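Local coordinates for glutamine synthetase (Streptomyces coelicolor, PDB 4BAX), which belongs to the glutamine synthetase family and combines a beta-Grasp domain with a larger catalytic domain in a ten-chain assembly, at residues A[149-155]-A[178-182]. Sequence-based numbering, arbitrary orientation.
Sequences IFGRDVV and PGQWE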
ATOM      1  N   ILE A 149      -1.856   4.568  26.512  1.00 26.67           N
ATOM      2  CA  ILE A 149      -2.540   5.848  26.445  1.00 25.73           C
ATOM      3  C   ILE A 149      -2.874   6.230  25.005  1.00 26.03           C
ATOM      4  O   ILE A 149      -1.992   6.249  24.143  1.00 27.62           O
ATOM      5  CB  ILE A 149      -1.737   6.970  27.147  1.00 24.05           C
ATOM      6  CG1 ILE A 149      -1.594   6.664  28.658  1.00 23.00           C
ATOM      7  CG2 ILE A 149      -2.365   8.329  26.866  1.00 23.71           C
ATOM      8  CD1 ILE A 149      -2.910   6.615  29.459  1.00 22.32           C
ATOM      9  N   PHE A 150      -4.148   6.508  24.737  1.00 25.23           N
ATOM     10  CA  PHE A 150      -4.576   6.854  23.383  1.00 24.55           C
ATOM     11  C   PHE A 150      -5.429   8.104  23.376  1.00 24.34           C
ATOM     12  O   PHE A 150      -6.448   8.167  24.073  1.00 24.11           O
ATOM     13  CB  PHE A 150      -5.335   5.686  22.724  1.00 24.36           C
ATOM     14  CG  PHE A 150      -4.669   4.348  22.908  1.00 24.09           C
ATOM     15  CD1 PHE A 150      -4.849   3.616  24.070  1.00 23.78           C
ATOM     16  CD2 PHE A 150      -3.838   3.833  21.909  1.00 24.57           C
ATOM     17  CE1 PHE A 150      -4.221   2.395  24.244  1.00 23.93           C
ATOM     18  CE2 PHE A 150      -3.204   2.606  22.067  1.00 24.55           C
ATOM     19  CZ  PHE A 150      -3.403   1.886  23.245  1.00 24.60           C
ATOM     20  N   GLY A 151      -5.009   9.091  22.581  1.00 24.55           N
ATOM     21  CA  GLY A 151      -5.780  10.317  22.426  1.00 24.83           C
ATOM     22  C   GLY A 151      -5.453  11.485  23.337  1.00 24.97           C
ATOM     23  O   GLY A 151      -6.229  12.432  23.394  1.00 24.72           O
ATOM     24  N   ARG A 152      -4.306  11.452  24.009  1.00 26.04           N
ATOM     25  CA  ARG A 152      -3.956  12.512  24.950  1.00 27.50           C
ATOM     26  C   ARG A 152      -3.853  13.863  24.283  1.00 28.31           C
ATOM     27  O   ARG A 152      -4.170  14.874  24.901  1.00 28.08           O
ATOM     28  CB  ARG A 152      -2.674  12.204  25.728  1.00 27.96           C
ATOM     29  CG  ARG A 152      -2.715  12.746  27.147  1.00 28.07           C
ATOM     30  CD  ARG A 152      -1.329  13.035  27.696  1.00 27.62           C
ATOM     31  NE  ARG A 152      -0.735  11.801  28.200  1.00 26.64           N
ATOM     32  CZ  ARG A 152      -1.017  11.266  29.386  1.00 26.13           C
ATOM     33  NH1 ARG A 152      -1.866  11.859  30.215  1.00 26.62           N
ATOM     34  NH2 ARG A 152      -0.429  10.141  29.762  1.00 25.82           N
ATOM     35  N   ASP A 153      -3.403  13.892  23.038  1.00 29.13           N
ATOM     36  CA  ASP A 153      -3.332  15.164  22.333  1.00 30.66           C
ATOM     37  C   ASP A 153      -4.746  15.790  22.210  1.00 30.49           C
ATOM     38  O   ASP A 153      -4.906  16.995  22.427  1.00 31.04           O
ATOM     39  CB  ASP A 153      -2.651  15.001  20.968  1.00 32.41           C
ATOM     40  CG  ASP A 153      -3.216  13.835  20.163  1.00 33.77           C
ATOM     41  OD1 ASP A 153      -3.917  12.971  20.751  1.00 34.09           O
ATOM     42  OD2 ASP A 153      -2.942  13.774  18.944  1.00 34.32           O
ATOM     43  N   VAL A 154      -5.766  14.970  21.920  1.00 29.87           N
ATOM     44  CA  VAL A 154      -7.152  15.450  21.854  1.00 29.53           C
ATOM     45  C   VAL A 154      -7.623  15.926  23.228  1.00 29.09           C
ATOM     46  O   VAL A 154      -8.219  16.999  23.367  1.00 28.61           O
ATOM     47  CB  VAL A 154      -8.141  14.342  21.365  1.00 15.57           C
ATOM     48  CG1 VAL A 154      -9.523  14.970  21.094  1.00 15.28           C
ATOM     49  CG2 VAL A 154      -7.670  13.639  20.095  1.00 15.40           C
ATOM     50  N   VAL A 155      -7.330  15.125  24.243  1.00 28.81           N
ATOM     51  CA  VAL A 155      -7.770  15.411  25.592  1.00 28.60           C
ATOM     52  C   VAL A 155      -7.195  16.737  26.096  1.00 28.98           C
ATOM     53  O   VAL A 155      -7.909  17.556  26.703  1.00 30.20           O
ATOM     54  CB  VAL A 155      -7.366  14.292  26.519  1.00 28.69           C
ATOM     55  CG1 VAL A 155      -7.666  14.678  27.965  1.00 28.64           C
ATOM     56  CG2 VAL A 155      -8.078  12.998  26.103  1.00 28.66           C
ATOM     57  N   PRO A 178      -9.100   1.366  27.401  1.00 27.95           N
ATOM     58  CA  PRO A 178      -8.198   2.120  26.526  1.00 27.86           C
ATOM     59  C   PRO A 178      -8.924   3.117  25.633  1.00 27.69           C
ATOM     60  O   PRO A 178      -9.903   2.752  24.976  1.00 27.95           O
ATOM     61  CB  PRO A 178      -7.541   1.018  25.671  1.00 27.42           C
ATOM     62  CG  PRO A 178      -8.377  -0.195  25.860  1.00 27.25           C
ATOM     63  CD  PRO A 178      -8.950  -0.089  27.224  1.00 27.58           C
ATOM     64  N   GLY A 179      -8.412   4.345  25.585  1.00 27.20           N
ATOM     65  CA  GLY A 179      -9.045   5.414  24.845  1.00 27.33           C
ATOM     66  C   GLY A 179     -10.252   5.982  25.559  1.00 27.66           C
ATOM     67  O   GLY A 179     -10.990   6.782  24.964  1.00 27.49           O
ATOM     68  N   GLN A 180     -10.439   5.590  26.823  1.00 28.06           N
ATOM     69  CA  GLN A 180     -11.529   6.113  27.637  1.00 28.92           C
ATOM     70  C   GLN A 180     -10.987   7.142  28.597  1.00 29.46           C
ATOM     71  O   GLN A 180      -9.947   6.937  29.240  1.00 29.63           O
ATOM     72  CB  GLN A 180     -12.222   4.986  28.404  1.00 29.54           C
ATOM     73  CG  GLN A 180     -13.656   5.284  28.857  1.00 30.07           C
ATOM     74  CD  GLN A 180     -14.342   4.072  29.472  1.00 30.83           C
ATOM     75  OE1 GLN A 180     -13.967   3.598  30.552  1.00 31.20           O
ATOM     76  NE2 GLN A 180     -15.359   3.564  28.780  1.00 31.11           N
ATOM     77  N   TRP A 181     -11.731   8.243  28.698  1.00 29.48           N
ATOM     78  CA  TRP A 181     -11.289   9.401  29.454  1.00 29.73           C
ATOM     79  C   TRP A 181     -12.430  10.003  30.258  1.00 31.06           C
ATOM     80  O   TRP A 181     -13.616   9.697  30.023  1.00 30.35           O
ATOM     81  CB  TRP A 181     -10.718  10.457  28.505  1.00 28.59           C
ATOM     82  CG  TRP A 181      -9.458  10.052  27.806  1.00 27.47           C
ATOM     83  CD1 TRP A 181      -9.365   9.340  26.648  1.00 26.87           C
ATOM     84  CD2 TRP A 181      -8.116  10.326  28.216  1.00 27.16           C
ATOM     85  NE1 TRP A 181      -8.047   9.159  26.304  1.00 26.52           N
ATOM     86  CE2 TRP A 181      -7.260   9.759  27.251  1.00 26.95           C
ATOM     87  CE3 TRP A 181      -7.553  11.004  29.299  1.00 27.16           C
ATOM     88  CZ2 TRP A 181      -5.875   9.846  27.339  1.00 27.06           C
ATOM     89  CZ3 TRP A 181      -6.169  11.090  29.380  1.00 27.11           C
ATOM     90  CH2 TRP A 181      -5.350  10.520  28.405  1.00 26.96           C
ATOM     91  N   GLU A 182     -12.047  10.864  31.202  1.00 32.67           N
ATOM     92  CA  GLU A 182     -12.999  11.577  32.038  1.00 33.95           C
ATOM     93  C   GLU A 182     -12.580  13.017  32.272  1.00 34.25           C
ATOM     94  O   GLU A 182     -11.390  13.317  32.358  1.00 33.93           O
ATOM     95  CB  GLU A 182     -13.146  10.868  33.378  1.00 35.45           C
ATOM     96  CG  GLU A 182     -14.249  11.400  34.261  1.00 37.34           C
ATOM     97  CD  GLU A 182     -14.177  10.815  35.669  1.00 39.59           C
ATOM     98  OE1 GLU A 182     -14.494   9.601  35.823  1.00 40.22           O
ATOM     99  OE2 GLU A 182     -13.794  11.549  36.614  1.00 40.35           O
TER
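This contact joins a helix to a beta-sheet in the catalytic domain of the glutamine synthetase fold. The start of helix 152-164 and the loop before it pack on the start of strand 180-188 and the turn leading into it. Trp-181 is the centre of the contact. Its chi1 is m, and its CA-to-CB bond points toward 149-155, so the helix covers one face of the indole and the loop borders its edge. Val-155, with chi1 t, puts CG2 over one face of the Trp-181 indole, 3.5 Å from the centroid of the five-membered ring, as a CH-pi contact. Ile-149 meets the ring edge instead, with CG2 3.9 Å from Trp-181 CZ2. Phe-150 (chi1 m) turns its ring to Pro-178, with CE1 3.9 Å from Pro-178 CB. Gly-151 is the N-cap. Its phi of 93° suits glycine, and a CB there would point toward Trp-181. The CG of Arg-152 lies 3.7 Å from Trp-181 CH2, while its guanidinium forms a salt bridge with Glu-209 of the second subunit, so the contact borders a subunit interface. The CA-to-CB bonds of Gln-180 and Glu-182 point away from 149-155; Gln-180 NE2 hydrogen-bonds to Thr-118 OG1 and Asn-227 O. The polar edge of the indole is satisfied by the loop backbone: Trp-181 NE1 donates a hydrogen bond to Phe-150 O at 2.9 Å.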